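Local coordinates for uncharacterized protein (Thermomonospora curvata, PDB 4MVE) that is of unknown function but belongs to the GXWXG and DUF4334 families and folds as a largely antiparallel beta protein, at residues N63-R68 with L79-D84. Sequence-based numbering, arbitrary orientation.
Sequences NWYGKR and LCRSPD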
# COMPACT_ATOMS: atom_id res chain seq x y z
N ASN A 63 5.93 12.28 7.31
CA ASN A 63 6.35 12.50 5.93
C ASN A 63 6.63 11.17 5.24
O ASN A 63 7.61 11.04 4.51
CB ASN A 63 7.58 13.42 5.83
CG ASN A 63 7.27 14.88 5.76
OD1 ASN A 63 7.15 15.46 4.68
ND2 ASN A 63 7.20 15.50 6.93
N TRP A 64 5.75 10.18 5.47
CA TRP A 64 5.81 8.88 4.83
C TRP A 64 5.93 9.05 3.32
O TRP A 64 5.14 9.79 2.71
CB TRP A 64 4.55 8.06 5.15
CG TRP A 64 4.52 6.73 4.43
CD1 TRP A 64 5.43 5.72 4.53
CD2 TRP A 64 3.51 6.27 3.54
NE1 TRP A 64 5.05 4.66 3.74
CE2 TRP A 64 3.84 4.94 3.17
CE3 TRP A 64 2.31 6.84 3.04
CZ2 TRP A 64 3.06 4.19 2.29
CZ3 TRP A 64 1.51 6.07 2.21
CH2 TRP A 64 1.89 4.77 1.82
N TYR A 65 6.96 8.44 2.75
CA TYR A 65 7.23 8.49 1.32
C TYR A 65 6.62 7.26 0.61
O TYR A 65 5.88 7.42 -0.36
CB TYR A 65 8.74 8.55 1.04
CG TYR A 65 9.04 8.40 -0.44
CD1 TYR A 65 8.73 9.41 -1.34
CD2 TYR A 65 9.56 7.21 -0.94
CE1 TYR A 65 8.92 9.24 -2.71
CE2 TYR A 65 9.77 7.03 -2.31
CZ TYR A 65 9.44 8.05 -3.19
OH TYR A 65 9.67 7.91 -4.54
N GLY A 66 6.97 6.07 1.07
CA GLY A 66 6.51 4.83 0.47
C GLY A 66 7.11 3.58 1.07
O GLY A 66 7.17 3.43 2.31
N LYS A 67 7.52 2.66 0.19
CA LYS A 67 8.03 1.31 0.60
C LYS A 67 9.10 0.80 -0.33
O LYS A 67 9.13 1.19 -1.51
CB LYS A 67 6.87 0.28 0.61
CG LYS A 67 5.64 0.67 1.42
CD LYS A 67 4.54 -0.40 1.37
CE LYS A 67 3.34 -0.02 2.19
NZ LYS A 67 3.67 -0.04 3.64
N ARG A 68 9.99 -0.07 0.20
CA ARG A 68 11.04 -0.74 -0.59
C ARG A 68 10.92 -2.25 -0.38
O ARG A 68 11.01 -2.71 0.76
CB ARG A 68 12.46 -0.27 -0.25
CG ARG A 68 13.52 -0.86 -1.25
CD ARG A 68 14.84 -0.10 -1.36
NE ARG A 68 15.65 -0.20 -0.14
CZ ARG A 68 16.82 -0.83 -0.05
NH1 ARG A 68 17.46 -0.88 1.12
NH2 ARG A 68 17.35 -1.43 -1.10
N LEU A 79 9.26 4.06 4.39
CA LEU A 79 10.24 5.01 3.89
C LEU A 79 9.66 6.36 4.13
O LEU A 79 8.46 6.53 3.91
CB LEU A 79 10.56 4.80 2.39
CG LEU A 79 11.16 3.44 1.97
CD1 LEU A 79 11.40 3.43 0.43
CD2 LEU A 79 12.48 3.12 2.76
N CYS A 80 10.46 7.28 4.69
CA CYS A 80 9.99 8.62 5.03
C CYS A 80 10.96 9.61 4.52
O CYS A 80 12.11 9.28 4.23
CB CYS A 80 9.78 8.77 6.55
SG CYS A 80 8.54 7.65 7.24
N ARG A 81 10.50 10.85 4.43
CA ARG A 81 11.34 11.94 4.00
C ARG A 81 11.78 12.72 5.22
O ARG A 81 10.95 13.15 6.04
CB ARG A 81 10.60 12.82 2.99
CG ARG A 81 11.57 13.53 2.06
CD ARG A 81 10.85 14.37 1.05
NE ARG A 81 10.23 13.59 -0.03
CZ ARG A 81 10.86 13.21 -1.14
NH1 ARG A 81 12.16 13.46 -1.29
NH2 ARG A 81 10.21 12.56 -2.09
N SER A 82 13.12 12.83 5.38
CA SER A 82 13.72 13.58 6.48
C SER A 82 13.73 15.09 6.10
O SER A 82 13.52 15.39 4.92
CB SER A 82 15.11 13.04 6.79
OG SER A 82 15.96 13.14 5.66
N PRO A 83 13.96 16.05 7.04
CA PRO A 83 13.92 17.48 6.65
C PRO A 83 14.84 17.88 5.48
O PRO A 83 14.46 18.76 4.70
CB PRO A 83 14.34 18.22 7.93
CG PRO A 83 14.91 17.17 8.85
CD PRO A 83 14.20 15.90 8.49
N ASP A 84 16.01 17.20 5.31
CA ASP A 84 16.97 17.51 4.23
C ASP A 84 16.51 17.05 2.80
O ASP A 84 17.17 17.40 1.82
CB ASP A 84 18.37 16.93 4.55
CG ASP A 84 18.48 15.42 4.67
OD1 ASP A 84 17.58 14.71 4.17
OD2 ASP A 84 19.50 14.94 5.23
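Leu79 lays its isobutyl group over the backbone of Gly66 and Lys67, with CD1 3.6 Å from Lys67 C and also close to CB of Arg68. The contact is a classic beta bulge in the antiparallel hairpin of strands 64-71 and 74-81: Tyr65 and Gly66 together face the single residue Leu79, which shifts the register by one after the non-hydrogen-bonded pair Trp64-Cys80. Leu79 O is therefore gripped twice, by Tyr65 N at 2.7 Å and by Gly66 N at 3.2 Å, both arriving from the same face of its carbonyl plane. Leu79 N returns a bond to Gly66 O, and on the far side of the bulge Arg81 N donates to Asn63 O, where the chain leaves helix 54-61 through a Schellman motif. Tyr65 CG, anti to the backbone N (chi1 172°), is carried to the side of the hairpin that holds the Leu79 and Arg81 side chains, and the ring continues there. Its edge meets Leu79 CB, while Arg81 NH2 stands 3.6 Å from both CD1 and CE1; ring and guanidinium planes are almost perpendicular, at 86°. Their polar partners lie outside the two segments: Tyr65 OH bonds to Glu150, Arg81 NH1 to Gly85 O, and Arg68 NE forms a salt bridge with Glu76 across the same hairpin. Lys67 leaves the contact for strands 106-113 and 143-149, its NZ bonded to Pro77 O. Cys80 SG lies beside Trp64 CA, 3.8 Å away. The Trp64 indole folds back over the bulge, Gly66 N lying 3.6 Å above its plane, offset toward the rim. Trp64 CD1 comes within 3.2 Å of Leu79 O. Trp64 NE1 makes a weak, bent hydrogen bond (129° at the hydrogen) to Gly66 O, the oxygen that also accepts from Leu79 N.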